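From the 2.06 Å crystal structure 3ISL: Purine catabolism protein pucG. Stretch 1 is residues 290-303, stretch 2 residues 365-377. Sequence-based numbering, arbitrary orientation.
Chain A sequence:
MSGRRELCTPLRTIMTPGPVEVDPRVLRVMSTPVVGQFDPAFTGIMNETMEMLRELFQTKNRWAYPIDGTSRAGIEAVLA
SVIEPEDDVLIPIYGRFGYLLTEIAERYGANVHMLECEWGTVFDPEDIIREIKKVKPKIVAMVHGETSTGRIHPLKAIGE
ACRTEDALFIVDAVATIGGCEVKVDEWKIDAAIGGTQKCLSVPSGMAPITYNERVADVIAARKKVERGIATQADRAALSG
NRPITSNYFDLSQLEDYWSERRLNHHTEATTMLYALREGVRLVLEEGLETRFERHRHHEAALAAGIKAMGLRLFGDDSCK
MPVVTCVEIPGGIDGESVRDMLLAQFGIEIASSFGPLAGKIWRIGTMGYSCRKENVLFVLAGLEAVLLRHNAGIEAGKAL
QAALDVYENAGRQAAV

Stretch 1 (290-303) TRFERHRHHEAALA
Stretch 2 (365-377) GTMGYSCRKENVL

A helix packs against a loop that turns into a second helix, joined by polar side-chain-to-backbone hydrogen bonds at one end and small apolar contacts at the other. Residues 290-303 are helical throughout; 365-377 run through loop and a 3-10 turn at 369-370 into a helix from Lys373, its axis 20° from parallel to the first and 9.9 Å away at closest approach. Register is set by CA-CA distances of 6.4 Å for His295-Cys371 and 6.0 Å for Leu302-Val376.

His295 (chi1 m, -79°; chi2 71°) is oriented by its ND1, which donates to Arg291 O (2.9 Å), leaving NE2 to accept from Gly368 N (2.9 Å). Gly368 has phi/psi 59/-136, a positive phi that favours glycine. Arg294 (chi1 t, chi2 -98°, chi3 m) brings NH1 to two carbonyls near its guanidinium plane, Gly368 O at 2.7 Å and Cys371 O at 3.0 Å, a task suited to a multiple donor.

Cys371 (chi1 t) points toward the helix, its polarizable SG lying over the His295 ring, 4.2 Å from the centroid. His298 (m, chi2 -70°) lays its ring face against Arg372 CA, centroid distance 4.0 Å. Beyond it, Val376 (t) fits compactly: CG1 lies 4.3 Å from both Ala301 CB and Leu302 CB.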

# COMPACT_ATOMS: atom_id res chain seq x y z
N THR A 290 4.27 28.51 9.01
CA THR A 290 3.39 28.46 10.19
C THR A 290 3.39 27.06 10.79
O THR A 290 3.60 26.88 11.99
CB THR A 290 1.93 28.87 9.82
OG1 THR A 290 1.98 30.15 9.23
CG2 THR A 290 0.98 28.95 11.03
N ARG A 291 3.14 26.04 9.97
CA ARG A 291 3.21 24.69 10.48
C ARG A 291 4.55 24.33 11.10
O ARG A 291 4.55 23.71 12.15
CB ARG A 291 2.81 23.68 9.39
CG ARG A 291 2.70 22.30 9.87
CD ARG A 291 1.94 21.51 8.81
NE ARG A 291 1.65 20.11 9.12
CZ ARG A 291 0.41 19.64 9.38
NH1 ARG A 291 -0.62 20.47 9.43
NH2 ARG A 291 0.20 18.34 9.57
N PHE A 292 5.67 24.69 10.48
CA PHE A 292 6.97 24.35 11.13
C PHE A 292 7.16 25.05 12.47
O PHE A 292 7.71 24.48 13.44
CB PHE A 292 8.20 24.69 10.26
CG PHE A 292 8.14 24.13 8.83
CD1 PHE A 292 7.51 22.91 8.53
CD2 PHE A 292 8.75 24.84 7.78
CE1 PHE A 292 7.45 22.41 7.22
CE2 PHE A 292 8.70 24.34 6.45
CZ PHE A 292 8.08 23.11 6.19
N GLU A 293 6.73 26.32 12.51
CA GLU A 293 6.80 27.11 13.75
C GLU A 293 5.85 26.50 14.83
O GLU A 293 6.21 26.42 16.02
CB GLU A 293 6.45 28.60 13.48
CG GLU A 293 6.14 29.35 14.77
CD GLU A 293 7.38 29.47 15.65
OE1 GLU A 293 7.27 29.51 16.91
OE2 GLU A 293 8.50 29.53 15.06
N ARG A 294 4.68 26.02 14.41
CA ARG A 294 3.77 25.37 15.33
C ARG A 294 4.38 24.08 15.94
O ARG A 294 4.17 23.74 17.09
CB ARG A 294 2.46 25.09 14.56
CG ARG A 294 1.27 24.54 15.39
CD ARG A 294 1.14 23.05 15.29
NE ARG A 294 0.67 22.63 13.96
CZ ARG A 294 0.30 21.40 13.64
NH1 ARG A 294 0.37 20.45 14.54
NH2 ARG A 294 -0.08 21.13 12.36
N HIS A 295 5.13 23.32 15.13
CA HIS A 295 5.83 22.13 15.64
C HIS A 295 6.92 22.57 16.66
O HIS A 295 7.05 21.96 17.71
CB HIS A 295 6.40 21.29 14.48
CG HIS A 295 5.34 20.43 13.80
ND1 HIS A 295 4.35 20.96 12.99
CD2 HIS A 295 5.11 19.10 13.84
CE1 HIS A 295 3.56 19.98 12.57
NE2 HIS A 295 3.98 18.85 13.10
N ARG A 296 7.67 23.60 16.36
CA ARG A 296 8.60 24.16 17.36
C ARG A 296 7.96 24.63 18.66
O ARG A 296 8.49 24.40 19.80
CB ARG A 296 9.37 25.29 16.73
CG ARG A 296 10.41 24.74 15.71
CD ARG A 296 11.45 25.81 15.37
NE ARG A 296 10.82 27.01 14.78
CZ ARG A 296 10.52 27.15 13.48
NH1 ARG A 296 10.77 26.18 12.58
NH2 ARG A 296 9.97 28.29 13.07
N HIS A 297 6.84 25.33 18.53
CA HIS A 297 6.18 25.82 19.73
C HIS A 297 5.88 24.64 20.74
O HIS A 297 6.23 24.69 21.96
CB HIS A 297 4.90 26.56 19.28
CG HIS A 297 4.10 27.14 20.41
ND1 HIS A 297 2.73 27.01 20.51
CD2 HIS A 297 4.49 27.88 21.48
CE1 HIS A 297 2.31 27.63 21.59
NE2 HIS A 297 3.36 28.13 22.22
N HIS A 298 5.24 23.57 20.23
CA HIS A 298 4.87 22.46 21.09
C HIS A 298 6.09 21.69 21.58
O HIS A 298 6.11 21.16 22.71
CB HIS A 298 3.78 21.57 20.48
CG HIS A 298 2.51 22.33 20.24
ND1 HIS A 298 1.69 22.77 21.26
CD2 HIS A 298 1.97 22.80 19.09
CE1 HIS A 298 0.69 23.46 20.74
NE2 HIS A 298 0.83 23.48 19.43
N GLU A 299 7.13 21.65 20.74
CA GLU A 299 8.36 21.05 21.15
C GLU A 299 8.89 21.78 22.39
O GLU A 299 9.35 21.12 23.33
CB GLU A 299 9.38 21.06 19.99
CG GLU A 299 10.81 20.72 20.47
CD GLU A 299 11.87 20.99 19.44
OE1 GLU A 299 11.65 21.88 18.53
OE2 GLU A 299 12.90 20.27 19.54
N ALA A 300 8.80 23.12 22.38
CA ALA A 300 9.34 23.94 23.46
C ALA A 300 8.54 23.72 24.77
O ALA A 300 9.14 23.50 25.81
CB ALA A 300 9.37 25.42 23.06
N ALA A 301 7.21 23.74 24.70
CA ALA A 301 6.37 23.38 25.83
C ALA A 301 6.65 21.95 26.41
O ALA A 301 6.82 21.82 27.62
CB ALA A 301 4.89 23.54 25.43
N LEU A 302 6.66 20.88 25.56
CA LEU A 302 7.06 19.54 26.00
C LEU A 302 8.40 19.54 26.75
O LEU A 302 8.51 19.01 27.87
CB LEU A 302 7.09 18.54 24.83
CG LEU A 302 7.50 17.11 25.19
CD1 LEU A 302 6.42 16.47 26.08
CD2 LEU A 302 7.69 16.22 23.96
N ALA A 303 9.41 20.17 26.13
CA ALA A 303 10.76 20.31 26.66
C ALA A 303 10.81 20.95 28.05
O ALA A 303 11.50 20.41 28.98
CB ALA A 303 11.67 21.08 25.68
N GLY A 365 6.99 11.65 20.29
CA GLY A 365 6.76 12.32 18.99
C GLY A 365 5.80 13.47 19.21
O GLY A 365 4.91 13.38 20.10
N THR A 366 5.99 14.59 18.51
CA THR A 366 5.03 15.72 18.52
C THR A 366 4.89 16.03 17.03
O THR A 366 5.48 16.96 16.57
CB THR A 366 5.57 17.00 19.28
OG1 THR A 366 6.94 17.21 18.92
CG2 THR A 366 5.51 16.83 20.79
N MET A 367 4.15 15.20 16.29
CA MET A 367 4.06 15.29 14.85
C MET A 367 2.63 15.53 14.37
O MET A 367 1.71 14.82 14.82
CB MET A 367 4.48 13.92 14.22
CG MET A 367 5.98 13.53 14.48
SD MET A 367 6.21 11.83 14.01
CE MET A 367 7.97 11.84 13.58
N GLY A 368 2.42 16.44 13.39
CA GLY A 368 1.14 16.53 12.78
C GLY A 368 0.01 16.84 13.74
O GLY A 368 0.14 17.72 14.62
N TYR A 369 -1.10 16.13 13.60
CA TYR A 369 -2.29 16.42 14.41
C TYR A 369 -2.05 16.13 15.89
O TYR A 369 -2.71 16.70 16.75
CB TYR A 369 -3.47 15.57 13.92
CG TYR A 369 -4.76 16.02 14.59
CD1 TYR A 369 -5.36 17.27 14.23
CD2 TYR A 369 -5.34 15.27 15.59
CE1 TYR A 369 -6.50 17.71 14.84
CE2 TYR A 369 -6.51 15.73 16.24
CZ TYR A 369 -7.06 16.96 15.87
OH TYR A 369 -8.23 17.39 16.48
N SER A 370 -1.17 15.16 16.20
CA SER A 370 -0.70 14.87 17.58
C SER A 370 0.11 16.01 18.23
O SER A 370 0.30 16.08 19.51
CB SER A 370 0.15 13.59 17.50
OG SER A 370 -0.70 12.42 17.45
N CYS A 371 0.62 16.91 17.38
CA CYS A 371 1.45 18.01 17.85
C CYS A 371 0.49 19.14 18.25
O CYS A 371 0.28 20.10 17.47
CB CYS A 371 2.42 18.46 16.75
SG CYS A 371 3.53 19.73 17.31
N ARG A 372 -0.14 19.00 19.42
CA ARG A 372 -1.11 20.00 19.83
C ARG A 372 -1.12 20.13 21.32
O ARG A 372 -0.74 19.21 22.05
CB ARG A 372 -2.52 19.76 19.23
CG ARG A 372 -3.34 18.62 19.95
CD ARG A 372 -4.67 18.38 19.14
NE ARG A 372 -5.52 17.43 19.85
CZ ARG A 372 -5.41 16.13 19.67
NH1 ARG A 372 -4.50 15.70 18.79
NH2 ARG A 372 -6.24 15.26 20.29
N LYS A 373 -1.50 21.32 21.80
CA LYS A 373 -1.34 21.59 23.23
C LYS A 373 -2.02 20.61 24.16
O LYS A 373 -1.45 20.25 25.18
CB LYS A 373 -1.80 22.98 23.55
CG LYS A 373 -3.30 23.14 23.77
CD LYS A 373 -3.63 24.67 23.91
CE LYS A 373 -2.94 25.18 25.14
NZ LYS A 373 -2.05 24.00 25.52
N GLU A 374 -3.20 20.11 23.79
CA GLU A 374 -3.92 19.15 24.64
C GLU A 374 -3.12 17.85 24.86
O GLU A 374 -3.09 17.30 26.00
CB GLU A 374 -5.33 18.81 24.05
CG GLU A 374 -6.29 20.05 24.02
CD GLU A 374 -6.23 20.81 22.68
OE1 GLU A 374 -5.23 20.73 21.92
OE2 GLU A 374 -7.21 21.48 22.38
N ASN A 375 -2.49 17.37 23.79
CA ASN A 375 -1.72 16.11 23.80
C ASN A 375 -0.39 16.34 24.56
O ASN A 375 0.08 15.51 25.36
CB ASN A 375 -1.39 15.64 22.38
CG ASN A 375 -2.38 14.75 21.83
OD1 ASN A 375 -2.07 13.94 20.92
ND2 ASN A 375 -3.59 14.83 22.34
N VAL A 376 0.21 17.51 24.33
CA VAL A 376 1.42 17.81 25.05
C VAL A 376 1.14 17.88 26.55
O VAL A 376 1.84 17.32 27.34
CB VAL A 376 2.05 19.12 24.54
CG1 VAL A 376 3.02 19.62 25.58
CG2 VAL A 376 2.80 18.81 23.24
N LEU A 377 0.07 18.56 26.95
CA LEU A 377 -0.31 18.57 28.37
C LEU A 377 -0.65 17.16 28.92
O LEU A 377 -0.21 16.80 30.02
CB LEU A 377 -1.50 19.52 28.57
CG LEU A 377 -1.33 21.01 28.90
CD1 LEU A 377 0.06 21.59 29.01
CD2 LEU A 377 -2.30 21.97 28.21
O HOH W 1 7.21 19.24 17.44